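Local coordinates for C381 turret protein (Sulfolobus turreted icosahedral virus, PDB 4IND), which probably builds the turrets that project from the icosahedral capsid of this archaeal virus, each chain folding into three jelly rolls, at residues E264-T269 / V372-A377; S295-K300 / N350-V355; A58-L63 / G137-E142. All blocks are in the same frame, centred on the assembly; numbering follows the deposited sequence. Where two conformers were deposited one is given.

Contact 1. Residues E264-T269 / V372-A377; sequences ELVENT and VYEQIA. With 2HP (dihydrogenphosphate ion), chain B.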
ATOM      1  N   GLU A 264      -6.844  -7.869   9.802  1.00 29.35           N
ATOM      2  CA  GLU A 264      -7.720  -7.888  10.961  1.00 38.38           C
ATOM      3  C   GLU A 264      -8.360  -9.261  11.144  1.00 31.27           C
ATOM      4  O   GLU A 264      -8.854  -9.866  10.195  1.00 34.48           O
ATOM      5  CB  GLU A 264      -8.813  -6.823  10.862  1.00 40.25           C
ATOM      6  CG  GLU A 264      -9.660  -6.782  12.124  1.00 44.03           C
ATOM      7  CD  GLU A 264     -10.780  -5.760  12.062  1.00 57.30           C
ATOM      8  OE1 GLU A 264     -11.234  -5.331  13.141  1.00 63.16           O
ATOM      9  OE2 GLU A 264     -11.208  -5.396  10.944  1.00 62.23           O
ATOM     10  N   LEU A 265      -8.319  -9.753  12.373  1.00 25.85           N
ATOM     11  CA  LEU A 265      -8.909 -11.035  12.700  1.00 26.37           C
ATOM     12  C   LEU A 265      -9.977 -10.860  13.771  1.00 31.60           C
ATOM     13  O   LEU A 265      -9.677 -10.632  14.941  1.00 34.01           O
ATOM     14  CB  LEU A 265      -7.817 -11.999  13.181  1.00 24.43           C
ATOM     15  CG  LEU A 265      -8.305 -13.334  13.773  1.00 32.54           C
ATOM     16  CD1 LEU A 265      -9.289 -14.041  12.858  1.00 40.79           C
ATOM     17  CD2 LEU A 265      -7.111 -14.244  14.087  1.00 33.37           C
ATOM     18  N   VAL A 266     -11.235 -10.955  13.371  1.00 32.32           N
ATOM     19  CA  VAL A 266     -12.315 -10.970  14.346  1.00 30.01           C
ATOM     20  C   VAL A 266     -12.440 -12.389  14.877  1.00 32.62           C
ATOM     21  O   VAL A 266     -12.918 -13.285  14.177  1.00 32.58           O
ATOM     22  CB  VAL A 266     -13.629 -10.514  13.719  1.00 29.63           C
ATOM     23  CG1 VAL A 266     -14.763 -10.580  14.748  1.00 33.41           C
ATOM     24  CG2 VAL A 266     -13.483  -9.095  13.176  1.00 28.28           C
ATOM     25  N   GLU A 267     -11.986 -12.597  16.110  1.00 27.10           N
ATOM     26  CA  GLU A 267     -11.987 -13.934  16.686  1.00 31.19           C
ATOM     27  C   GLU A 267     -13.398 -14.420  16.965  1.00 33.78           C
ATOM     28  O   GLU A 267     -13.720 -15.590  16.763  1.00 33.86           O
ATOM     29  CB  GLU A 267     -11.142 -13.950  17.956  1.00 28.36           C
ATOM     30  CG  GLU A 267      -9.709 -13.551  17.674  1.00 33.33           C
ATOM     31  CD  GLU A 267      -8.817 -13.614  18.902  1.00 44.46           C
ATOM     32  OE1 GLU A 267      -7.589 -13.780  18.736  1.00 52.26           O
ATOM     33  OE2 GLU A 267      -9.336 -13.486  20.031  1.00 50.66           O
ATOM     34  N   ASN A 268     -14.241 -13.507  17.425  1.00 36.49           N
ATOM     35  CA  ASN A 268     -15.648 -13.823  17.630  1.00 41.03           C
ATOM     36  C   ASN A 268     -16.460 -12.576  17.934  1.00 38.84           C
ATOM     37  O   ASN A 268     -15.922 -11.522  18.279  1.00 33.08           O
ATOM     38  CB  ASN A 268     -15.829 -14.869  18.734  1.00 48.88           C
ATOM     39  CG  ASN A 268     -15.108 -14.496  20.009  1.00 53.10           C
ATOM     40  OD1 ASN A 268     -15.499 -13.574  20.707  1.00 44.10           O
ATOM     41  ND2 ASN A 268     -14.051 -15.213  20.322  1.00 57.01           N
ATOM     42  N   THR A 269     -17.770 -12.694  17.788  1.00 38.23           N
ATOM     43  CA  THR A 269     -18.651 -11.569  18.045  1.00 36.44           C
ATOM     44  C   THR A 269     -19.736 -12.148  18.922  1.00 34.62           C
ATOM     45  O   THR A 269     -20.201 -13.248  18.664  1.00 41.49           O
ATOM     46  CB  THR A 269     -19.237 -11.015  16.743  1.00 41.63           C
ATOM     47  OG1 THR A 269     -18.170 -10.683  15.833  1.00 39.94           O
ATOM     48  CG2 THR A 269     -20.096  -9.772  17.013  1.00 36.09           C
ATOM     49  N   VAL A 372     -23.263  -6.145  22.833  1.00 25.22           N
ATOM     50  CA  VAL A 372     -22.733  -6.823  21.663  1.00 24.96           C
ATOM     51  C   VAL A 372     -21.333  -6.291  21.454  1.00 29.73           C
ATOM     52  O   VAL A 372     -21.136  -5.077  21.393  1.00 33.62           O
ATOM     53  CB  VAL A 372     -23.571  -6.545  20.409  1.00 30.42           C
ATOM     54  CG1 VAL A 372     -22.892  -7.159  19.199  1.00 30.03           C
ATOM     55  CG2 VAL A 372     -24.976  -7.115  20.587  1.00 35.38           C
ATOM     56  N   TYR A 373     -20.363  -7.195  21.344  1.00 34.84           N
ATOM     57  CA  TYR A 373     -18.968  -6.776  21.179  1.00 33.58           C
ATOM     58  C   TYR A 373     -18.242  -7.764  20.294  1.00 27.18           C
ATOM     59  O   TYR A 373     -18.672  -8.924  20.153  1.00 33.56           O
ATOM     60  CB  TYR A 373     -18.270  -6.699  22.536  1.00 35.93           C
ATOM     61  CG  TYR A 373     -17.999  -8.052  23.151  1.00 39.70           C
ATOM     62  CD1 TYR A 373     -16.802  -8.713  22.923  1.00 41.30           C
ATOM     63  CD2 TYR A 373     -18.941  -8.673  23.962  1.00 36.77           C
ATOM     64  CE1 TYR A 373     -16.549  -9.951  23.489  1.00 37.39           C
ATOM     65  CE2 TYR A 373     -18.694  -9.914  24.531  1.00 32.86           C
ATOM     66  CZ  TYR A 373     -17.503 -10.545  24.278  1.00 37.27           C
ATOM     67  OH  TYR A 373     -17.246 -11.773  24.827  1.00 38.06           O
ATOM     68  N   GLU A 374     -17.146  -7.314  19.702  1.00 39.95           N
ATOM     69  CA  GLU A 374     -16.268  -8.190  18.961  1.00 40.36           C
ATOM     70  C   GLU A 374     -15.002  -8.372  19.777  1.00 41.68           C
ATOM     71  O   GLU A 374     -14.546  -7.441  20.446  1.00 38.65           O
ATOM     72  CB  GLU A 374     -15.890  -7.564  17.609  1.00 42.98           C
ATOM     73  CG  GLU A 374     -17.052  -7.222  16.690  1.00 49.39           C
ATOM     74  CD  GLU A 374     -16.592  -6.526  15.401  1.00 60.67           C
ATOM     75  OE1 GLU A 374     -17.336  -6.550  14.399  1.00 66.62           O
ATOM     76  OE2 GLU A 374     -15.483  -5.947  15.390  1.00 55.94           O
ATOM     77  N   GLN A 375     -14.437  -9.571  19.735  1.00 37.74           N
ATOM     78  CA  GLN A 375     -13.078  -9.782  20.245  1.00 37.63           C
ATOM     79  C   GLN A 375     -12.155  -9.869  19.045  1.00 32.84           C
ATOM     80  O   GLN A 375     -12.382 -10.668  18.127  1.00 36.05           O
ATOM     81  CB  GLN A 375     -13.009 -11.067  21.073  1.00 36.28           C
ATOM     82  CG  GLN A 375     -11.600 -11.390  21.570  1.00 40.91           C
ATOM     83  CD  GLN A 375     -11.603 -12.450  22.649  1.00 42.57           C
ATOM     84  OE1 GLN A 375     -12.623 -13.084  22.908  1.00 45.74           O
ATOM     85  NE2 GLN A 375     -10.465 -12.636  23.300  1.00 46.57           N
ATOM     86  N   ILE A 376     -11.117  -9.039  19.043  1.00 29.57           N
ATOM     87  CA  ILE A 376     -10.275  -8.869  17.880  1.00 33.53           C
ATOM     88  C   ILE A 376      -8.847  -9.241  18.229  1.00 35.20           C
ATOM     89  O   ILE A 376      -8.356  -8.891  19.303  1.00 31.60           O
ATOM     90  CB  ILE A 376     -10.357  -7.427  17.393  1.00 31.99           C
ATOM     91  CG1 ILE A 376     -11.820  -7.135  16.989  1.00 34.91           C
ATOM     92  CG2 ILE A 376      -9.383  -7.186  16.245  1.00 31.07           C
ATOM     93  CD1 ILE A 376     -12.140  -5.682  16.779  1.00 41.07           C
ATOM     94  N   ALA A 377      -8.180  -9.967  17.332  1.00 34.31           N
ATOM     95  CA  ALA A 377      -6.789 -10.368  17.586  1.00 30.65           C
ATOM     96  C   ALA A 377      -5.910  -9.150  17.744  1.00 30.89           C
ATOM     97  O   ALA A 377      -6.032  -8.176  16.984  1.00 30.39           O
ATOM     98  CB  ALA A 377      -6.257 -11.273  16.468  1.00 28.62           C
TER
HETATM   99  P   2HP B 403      -8.692  -2.715  15.647  1.00120.44           P
HETATM  100  O1  2HP B 403      -9.875  -3.446  16.207  1.00117.45           O
HETATM  101  O2  2HP B 403      -7.575  -3.705  15.819  1.00120.02           O
HETATM  102  O3  2HP B 403      -8.454  -1.401  16.467  1.00 92.84           O
HETATM  103  O4  2HP B 403      -8.858  -2.432  14.126  1.00 89.67           O
HETATM  104  O   HOH W   1      -6.637  -8.197  14.473  1.00 30.59           O
HETATM  105  O   HOH W   2     -18.167  -9.058  13.752  1.00 37.76           O
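Strands 266-269 and 372-377 run antiparallel, 4.6 Å apart at their closest with 166° between their directions, and their pairing slips by one residue where E267 and N268 both face Q375. E267 there takes helix-like angles (phi/psi -69°/-39°), and Q375 O receives E267 N at 2.8 Å and, weakly, N268 N: a classic beta bulge. A377 N to L265 O (2.9 Å) binds the chain before the bulge, and Q375 N to N268 O closes it, both nearly along the C=O axis. The bulge lies at the start of an edge strand, within this chain, of one sheet of the C-terminal jelly roll. E267, extended beyond CG, crosses Q375 obliquely and lays OE2 3.4 Å from Q375 CG, with OE1 against A377 CB. N268, its CG in the crowded position between backbone N and carbonyl carbon, runs alongside Q375 with the two amide planes nearly perpendicular; Q375 NE2 is hydrogen-bonded instead to S295 OG. On the face of V266, T269, E374 and I376, the side chains of T269 and E374 lie parallel, and one water joins T269 OG1 to E374 OE1. I376 CD1 abuts phosphate O1 at 3.2 Å and also packs near E264 OE1, while E264 OE2 forms a salt bridge with R347 of the second subunit.

Contact 2. Residues S295-K300 / N350-V355; sequences SHLRLK and NSIQLV. With 2HP (dihydrogenphosphate ion), chain B.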
ATOM      1  N   SER A 295      -5.472 -10.193  22.643  1.00 32.06           N
ATOM      2  CA  SER A 295      -6.635  -9.694  21.913  1.00 32.01           C
ATOM      3  C   SER A 295      -7.154  -8.417  22.524  1.00 31.61           C
ATOM      4  O   SER A 295      -6.716  -8.009  23.601  1.00 33.82           O
ATOM      5  CB  SER A 295      -7.743 -10.750  21.882  1.00 39.13           C
ATOM      6  OG  SER A 295      -8.308 -10.931  23.169  1.00 37.55           O
ATOM      7  N   HIS A 296      -8.101  -7.780  21.840  1.00 29.40           N
ATOM      8  CA  HIS A 296      -8.784  -6.615  22.393  1.00 36.74           C
ATOM      9  C   HIS A 296     -10.257  -6.633  21.998  1.00 31.65           C
ATOM     10  O   HIS A 296     -10.719  -7.583  21.370  1.00 31.34           O
ATOM     11  CB  HIS A 296      -8.092  -5.310  21.983  1.00 27.83           C
ATOM     12  CG  HIS A 296      -8.077  -5.061  20.513  1.00 28.27           C
ATOM     13  ND1 HIS A 296      -7.126  -5.604  19.670  1.00 29.82           N
ATOM     14  CD2 HIS A 296      -8.874  -4.296  19.727  1.00 36.62           C
ATOM     15  CE1 HIS A 296      -7.350  -5.202  18.435  1.00 33.66           C
ATOM     16  NE2 HIS A 296      -8.404  -4.400  18.441  1.00 28.93           N
ATOM     17  N   LEU A 297     -10.988  -5.588  22.374  1.00 29.90           N
ATOM     18  CA  LEU A 297     -12.432  -5.553  22.173  1.00 30.03           C
ATOM     19  C   LEU A 297     -12.895  -4.388  21.316  1.00 35.32           C
ATOM     20  O   LEU A 297     -12.185  -3.396  21.136  1.00 33.68           O
ATOM     21  CB  LEU A 297     -13.139  -5.465  23.531  1.00 25.22           C
ATOM     22  CG  LEU A 297     -12.704  -6.519  24.552  1.00 29.10           C
ATOM     23  CD1 LEU A 297     -13.228  -6.194  25.945  1.00 31.31           C
ATOM     24  CD2 LEU A 297     -13.183  -7.883  24.103  1.00 28.33           C
ATOM     25  N   ARG A 298     -14.107  -4.515  20.796  1.00 28.40           N
ATOM     26  CA  ARG A 298     -14.779  -3.410  20.135  1.00 27.99           C
ATOM     27  C   ARG A 298     -16.263  -3.512  20.507  1.00 30.14           C
ATOM     28  O   ARG A 298     -16.885  -4.549  20.298  1.00 32.17           O
ATOM     29  CB  ARG A 298     -14.599  -3.522  18.626  1.00 26.49           C
ATOM     30  CG  ARG A 298     -15.226  -2.398  17.863  1.00 38.34           C
ATOM     31  CD  ARG A 298     -14.818  -2.429  16.417  1.00 41.03           C
ATOM     32  NE  ARG A 298     -15.235  -1.202  15.753  1.00 50.46           N
ATOM     33  CZ  ARG A 298     -14.888  -0.862  14.520  1.00 60.89           C
ATOM     34  NH1 ARG A 298     -14.111  -1.665  13.810  1.00 64.73           N
ATOM     35  NH2 ARG A 298     -15.313   0.282  14.001  1.00 64.81           N
ATOM     36  N   LEU A 299     -16.823  -2.453  21.088  1.00 30.57           N
ATOM     37  CA  LEU A 299     -18.218  -2.495  21.551  1.00 31.74           C
ATOM     38  C   LEU A 299     -19.103  -1.895  20.494  1.00 31.00           C
ATOM     39  O   LEU A 299     -18.800  -0.818  19.977  1.00 35.42           O
ATOM     40  CB  LEU A 299     -18.401  -1.720  22.853  1.00 29.51           C
ATOM     41  CG  LEU A 299     -17.417  -1.976  23.985  1.00 35.96           C
ATOM     42  CD1 LEU A 299     -17.875  -1.258  25.250  1.00 33.11           C
ATOM     43  CD2 LEU A 299     -17.269  -3.465  24.232  1.00 42.35           C
ATOM     44  N   LYS A 300     -20.207  -2.576  20.182  1.00 33.71           N
ATOM     45  CA  LYS A 300     -21.073  -2.138  19.091  1.00 32.14           C
ATOM     46  C   LYS A 300     -22.417  -1.615  19.590  1.00 35.18           C
ATOM     47  O   LYS A 300     -23.011  -0.724  18.996  1.00 37.48           O
ATOM     48  CB  LYS A 300     -21.300  -3.286  18.100  1.00 37.72           C
ATOM     49  CG  LYS A 300     -20.033  -3.924  17.583  1.00 42.79           C
ATOM     50  CD  LYS A 300     -19.152  -2.909  16.887  1.00 48.23           C
ATOM     51  CE  LYS A 300     -19.750  -2.461  15.561  1.00 58.50           C
ATOM     52  NZ  LYS A 300     -18.779  -1.649  14.761  1.00 58.44           N
ATOM     53  N   ASN A 350      -9.762  -3.019  26.170  1.00 34.90           N
ATOM     54  CA  ASN A 350      -9.593  -4.442  26.468  1.00 30.84           C
ATOM     55  C   ASN A 350     -10.207  -4.809  27.805  1.00 36.03           C
ATOM     56  O   ASN A 350     -10.055  -5.932  28.290  1.00 33.68           O
ATOM     57  CB  ASN A 350      -8.113  -4.865  26.402  1.00 34.90           C
ATOM     58  CG  ASN A 350      -7.214  -4.020  27.275  1.00 34.35           C
ATOM     59  OD1 ASN A 350      -7.672  -3.378  28.214  1.00 34.36           O
ATOM     60  ND2 ASN A 350      -5.911  -4.007  26.956  1.00 35.24           N
ATOM     61  N   SER A 351     -10.894  -3.851  28.416  1.00 34.22           N
ATOM     62  CA  SER A 351     -11.599  -4.117  29.669  1.00 34.14           C
ATOM     63  C   SER A 351     -12.843  -3.250  29.792  1.00 36.35           C
ATOM     64  O   SER A 351     -12.801  -2.049  29.508  1.00 33.69           O
ATOM     65  CB  SER A 351     -10.672  -3.911  30.860  1.00 37.96           C
ATOM     66  OG  SER A 351     -11.315  -4.295  32.054  1.00 41.69           O
ATOM     67  N   ILE A 352     -13.948  -3.879  30.200  1.00 31.71           N
ATOM     68  CA  ILE A 352     -15.256  -3.233  30.327  1.00 34.45           C
ATOM     69  C   ILE A 352     -15.827  -3.504  31.711  1.00 38.83           C
ATOM     70  O   ILE A 352     -15.787  -4.638  32.180  1.00 39.27           O
ATOM     71  CB  ILE A 352     -16.267  -3.827  29.348  1.00 43.84           C
ATOM     72  CG1 ILE A 352     -15.699  -3.854  27.943  1.00 43.53           C
ATOM     73  CG2 ILE A 352     -17.579  -3.049  29.385  1.00 48.89           C
ATOM     74  CD1 ILE A 352     -15.404  -2.497  27.406  1.00 52.91           C
ATOM     75  N   GLN A 353     -16.377  -2.478  32.356  1.00 38.23           N
ATOM     76  CA  GLN A 353     -17.076  -2.671  33.624  1.00 42.32           C
ATOM     77  C   GLN A 353     -18.344  -1.813  33.680  1.00 45.25           C
ATOM     78  O   GLN A 353     -18.476  -0.813  32.968  1.00 48.01           O
ATOM     79  CB  GLN A 353     -16.161  -2.358  34.816  1.00 39.74           C
ATOM     80  CG  GLN A 353     -15.758  -0.890  34.912  1.00 40.21           C
ATOM     81  CD  GLN A 353     -14.754  -0.622  36.018  1.00 46.80           C
ATOM     82  OE1 GLN A 353     -14.041  -1.528  36.467  1.00 47.81           O
ATOM     83  NE2 GLN A 353     -14.700   0.634  36.476  1.00 38.17           N
ATOM     84  N   LEU A 354     -19.292  -2.236  34.506  1.00 43.98           N
ATOM     85  CA  LEU A 354     -20.503  -1.464  34.760  1.00 40.70           C
ATOM     86  C   LEU A 354     -20.464  -0.948  36.186  1.00 44.41           C
ATOM     87  O   LEU A 354     -20.270  -1.717  37.141  1.00 41.16           O
ATOM     88  CB  LEU A 354     -21.745  -2.325  34.578  1.00 44.41           C
ATOM     89  CG  LEU A 354     -23.079  -1.591  34.712  1.00 40.83           C
ATOM     90  CD1 LEU A 354     -23.299  -0.666  33.526  1.00 40.02           C
ATOM     91  CD2 LEU A 354     -24.217  -2.586  34.819  1.00 41.76           C
ATOM     92  N   VAL A 355     -20.623   0.358  36.335  1.00 42.84           N
ATOM     93  CA  VAL A 355     -20.658   0.956  37.656  1.00 41.98           C
ATOM     94  C   VAL A 355     -22.084   1.425  37.880  1.00 45.16           C
ATOM     95  O   VAL A 355     -22.623   2.184  37.087  1.00 47.39           O
ATOM     96  CB  VAL A 355     -19.673   2.130  37.778  1.00 39.37           C
ATOM     97  CG1 VAL A 355     -19.734   2.730  39.178  1.00 41.81           C
ATOM     98  CG2 VAL A 355     -18.253   1.670  37.464  1.00 44.90           C
TER
HETATM   99  P   2HP B 403      -8.692  -2.715  15.647  1.00120.44           P
HETATM  100  O1  2HP B 403      -9.875  -3.446  16.207  1.00117.45           O
HETATM  101  O2  2HP B 403      -7.575  -3.705  15.819  1.00120.02           O
HETATM  102  O3  2HP B 403      -8.454  -1.401  16.467  1.00 92.84           O
HETATM  103  O4  2HP B 403      -8.858  -2.432  14.126  1.00 89.67           O
HETATM  104  O   HOH W   3      -5.053  -6.084  24.909  1.00 27.31           O
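Apolar contacts carry most of the meeting between strand 295-300 and strand 351-355, whose axes come no nearer than 8.5 Å and make an angle of 48°. I352 is the wedge between two leucines: its CG1, anti to the carbonyl carbon, lies 3.9 Å from L297 CD1 across an oblique crossing, and its CD1 meets L299 CD1 tip to tip at 3.5 Å. Both leucines also hold CG anti to the carbonyl carbon and beside the backbone N, and both side chains leave the backbone toward 350-355. L297 CD1 additionally rests on the N350 carbonyl carbon. This is packing between two sheets of a jelly-roll sandwich: strand 295-305 belongs to one sheet and strand 351-358 to the other, and I349 of the adjoining strand 346-349 packs against both leucines, while L316, A318 and I287 pack on I352 within its own sheet. Polar links gather at the end where the backbones converge, H296 CA and N350 CA being 4.7 Å apart. A single water takes the N-H of N350 ND2 and donates to S295 O at 2.9 Å, while N350 OD1 accepts from L321 N. H296 turns its ring away from this interior. Its CG sits in the crowded position between backbone N and carbonyl carbon (chi1 62°), and from there NE2 donates to phosphate O1 at 2.8 Å, in the ring plane and nearly straight (164°); the second approach, to O2, is bent and weak. ND1 is hydrogen-bonded to the carbonyl of G378, and K231 NZ is a further donor to the phosphate.

Contact 3. Residues A58-L63 / G137-E142; sequences APVVPL and GLAILE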
ATOM      1  N   ALA A  58      35.199 -25.364   1.842  1.00 27.05           N
ATOM      2  CA  ALA A  58      34.672 -24.349   2.753  1.00 25.46           C
ATOM      3  C   ALA A  58      35.582 -24.197   3.960  1.00 29.50           C
ATOM      4  O   ALA A  58      36.323 -25.123   4.293  1.00 31.96           O
ATOM      5  CB  ALA A  58      33.248 -24.719   3.185  1.00 29.09           C
ATOM      6  N   PRO A  59      35.533 -23.030   4.620  1.00 27.42           N
ATOM      7  CA  PRO A  59      36.354 -22.808   5.819  1.00 23.83           C
ATOM      8  C   PRO A  59      35.808 -23.613   7.013  1.00 31.00           C
ATOM      9  O   PRO A  59      34.590 -23.654   7.238  1.00 29.87           O
ATOM     10  CB  PRO A  59      36.211 -21.287   6.048  1.00 20.41           C
ATOM     11  CG  PRO A  59      34.818 -20.995   5.494  1.00 23.43           C
ATOM     12  CD  PRO A  59      34.785 -21.823   4.234  1.00 18.70           C
ATOM     13  N   VAL A  60      36.689 -24.294   7.730  1.00 25.40           N
ATOM     14  CA  VAL A  60      36.302 -25.026   8.932  1.00 23.22           C
ATOM     15  C   VAL A  60      37.019 -24.434  10.139  1.00 28.50           C
ATOM     16  O   VAL A  60      38.214 -24.161  10.069  1.00 29.06           O
ATOM     17  CB  VAL A  60      36.711 -26.516   8.815  1.00 27.22           C
ATOM     18  CG1 VAL A  60      36.254 -27.299  10.056  1.00 30.79           C
ATOM     19  CG2 VAL A  60      36.128 -27.130   7.544  1.00 28.45           C
ATOM     20  N   VAL A  61      36.302 -24.259  11.245  1.00 32.11           N
ATOM     21  CA  VAL A  61      36.922 -23.794  12.479  1.00 30.51           C
ATOM     22  C   VAL A  61      37.856 -24.879  13.018  1.00 31.27           C
ATOM     23  O   VAL A  61      37.447 -26.022  13.241  1.00 30.50           O
ATOM     24  CB  VAL A  61      35.874 -23.425  13.537  1.00 27.93           C
ATOM     25  CG1 VAL A  61      36.576 -22.899  14.805  1.00 25.81           C
ATOM     26  CG2 VAL A  61      34.902 -22.390  12.985  1.00 22.93           C
ATOM     27  N   PRO A  62      39.127 -24.533  13.230  1.00 30.35           N
ATOM     28  CA  PRO A  62      40.080 -25.563  13.654  1.00 30.45           C
ATOM     29  C   PRO A  62      40.008 -25.826  15.147  1.00 29.89           C
ATOM     30  O   PRO A  62      39.328 -25.075  15.854  1.00 29.98           O
ATOM     31  CB  PRO A  62      41.438 -24.945  13.301  1.00 35.65           C
ATOM     32  CG  PRO A  62      41.205 -23.477  13.339  1.00 41.87           C
ATOM     33  CD  PRO A  62      39.773 -23.241  12.932  1.00 33.39           C
ATOM     34  N   LEU A  63      40.716 -26.858  15.608  1.00 34.78           N
ATOM     35  CA  LEU A  63      40.823 -27.153  17.032  1.00 39.57           C
ATOM     36  C   LEU A  63      41.339 -25.932  17.761  1.00 43.82           C
ATOM     37  O   LEU A  63      42.248 -25.259  17.278  1.00 38.95           O
ATOM     38  CB  LEU A  63      41.786 -28.308  17.269  1.00 41.24           C
ATOM     39  CG  LEU A  63      41.297 -29.662  16.773  1.00 50.15           C
ATOM     40  CD1 LEU A  63      42.401 -30.696  16.929  1.00 54.96           C
ATOM     41  CD2 LEU A  63      40.057 -30.059  17.549  1.00 50.98           C
ATOM     42  N   GLY A 137      35.457 -27.451  14.243  1.00 27.82           N
ATOM     43  CA  GLY A 137      34.928 -28.557  13.463  1.00 29.65           C
ATOM     44  C   GLY A 137      33.722 -28.160  12.623  1.00 28.15           C
ATOM     45  O   GLY A 137      33.303 -28.918  11.756  1.00 33.07           O
ATOM     46  N   LEU A 138      33.166 -26.979  12.871  1.00 25.32           N
ATOM     47  CA  LEU A 138      32.053 -26.499  12.039  1.00 29.59           C
ATOM     48  C   LEU A 138      32.611 -25.885  10.760  1.00 32.32           C
ATOM     49  O   LEU A 138      33.474 -25.006  10.804  1.00 28.02           O
ATOM     50  CB  LEU A 138      31.232 -25.444  12.769  1.00 25.12           C
ATOM     51  CG  LEU A 138      29.973 -25.811  13.530  1.00 38.83           C
ATOM     52  CD1 LEU A 138      29.144 -24.540  13.737  1.00 34.51           C
ATOM     53  CD2 LEU A 138      29.161 -26.910  12.820  1.00 33.94           C
ATOM     54  N   ALA A 139      32.146 -26.374   9.622  1.00 24.87           N
ATOM     55  CA  ALA A 139      32.408 -25.740   8.339  1.00 26.28           C
ATOM     56  C   ALA A 139      31.338 -24.659   8.126  1.00 26.38           C
ATOM     57  O   ALA A 139      30.154 -24.896   8.388  1.00 32.79           O
ATOM     58  CB  ALA A 139      32.307 -26.800   7.233  1.00 20.83           C
ATOM     59  N   ILE A 140      31.749 -23.485   7.652  0.59 23.40           N
ATOM     60  CA  ILE A 140      30.803 -22.414   7.363  0.59 27.08           C
ATOM     61  C   ILE A 140      30.632 -22.274   5.856  0.59 27.25           C
ATOM     62  O   ILE A 140      31.560 -21.876   5.159  0.59 25.47           O
ATOM     63  CB  ILE A 140      31.292 -21.089   7.959  0.59 29.95           C
ATOM     64  CG1 ILE A 140      31.758 -21.305   9.400  0.59 31.70           C
ATOM     65  CG2 ILE A 140      30.207 -20.023   7.885  0.59 30.89           C
ATOM     66  CD1 ILE A 140      32.575 -20.152   9.968  0.59 25.46           C
ATOM     67  N   LEU A 141      29.442 -22.596   5.351  1.00 27.40           N
ATOM     68  CA  LEU A 141      29.238 -22.651   3.897  1.00 24.27           C
ATOM     69  C   LEU A 141      28.648 -21.365   3.308  1.00 21.67           C
ATOM     70  O   LEU A 141      29.046 -20.939   2.212  1.00 26.18           O
ATOM     71  CB  LEU A 141      28.355 -23.840   3.494  1.00 25.99           C
ATOM     72  CG  LEU A 141      28.642 -25.246   4.021  1.00 39.14           C
ATOM     73  CD1 LEU A 141      28.013 -26.301   3.107  1.00 44.63           C
ATOM     74  CD2 LEU A 141      30.106 -25.499   4.186  1.00 40.01           C
ATOM     75  N   GLU A 142      27.681 -20.780   4.010  1.00 24.59           N
ATOM     76  CA  GLU A 142      27.008 -19.563   3.528  1.00 25.04           C
ATOM     77  C   GLU A 142      26.614 -18.713   4.711  1.00 28.10           C
ATOM     78  O   GLU A 142      26.371 -19.222   5.785  1.00 25.46           O
ATOM     79  CB  GLU A 142      25.756 -19.877   2.703  1.00 21.35           C
ATOM     80  CG  GLU A 142      25.978 -20.654   1.413  1.00 29.51           C
ATOM     81  CD  GLU A 142      24.650 -21.081   0.747  1.00 34.91           C
ATOM     82  OE1 GLU A 142      24.480 -22.297   0.500  1.00 40.57           O
ATOM     83  OE2 GLU A 142      23.798 -20.208   0.440  1.00 36.60           O
TER
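Side chains of A58, P59, V60 and V61 spread over both sides of a short antiparallel pairing in the first jelly roll, the domain assigned to the galactose-binding-like clan. It joins the end of strand 52-60 to the start of strand 138-147, a member of the four-stranded sheet, with 149° between the two directions. V60 and A139 stand opposite each other, CA to CA 4.0 Å: V60 CG2, anti to the carbonyl carbon, reaches A139 CB at 3.8 Å, while CG1, anti to the backbone N, lies over the carbonyl carbon of G137. I45 packs on A139 from strand 41-49. V61, in the same rotamer as V60, sends CG2, anti to its carbonyl carbon, toward I140 CD1 in a looser apolar contact. P59 sets the CG and CD of its ring against I140 O, a buried carbonyl oxygen for which the model offers no hydrogen-bonding partner, and L22 packs on both P59 and I140. Between these side chains the backbone is tied by I140 N to P59 O (2.9 Å, almost along the C=O axis) and by V61 N to L138 O, where the donor stands 30° above the carbonyl plane. A third bond, G137 N to V61 O, is short at 2.6 Å and uses a lone pair in the carbonyl plane. G137 has phi +96°, where a side chain would jam against the preceding carbonyl oxygen. At the far end L141 brings its branch back toward A58, whose CB touches L141 CD2 at 3.4 Å, tighter than usual van der Waals contact.

Contact 3 comes first along the chain and closes before contact 1 opens; contact 2 falls within the span that contact 1 brings together. Contacts 1 and 2 have centres about 11 Å apart in the C-terminal domain, where strands 295-305 and 365-377 are neighbours in one sheet. Contact 1 pairs strands within that sheet, contact 2 joins it to the facing sheet, and both meet the same phosphate. Contact 3 lies in the first domain, on the opposite side of the chain's centre, with its centre about 51 Å from that of contact 1 and about 56 Å from that of contact 2. The separation fits an elongated chain of three jelly rolls, five copies of which form the assembly.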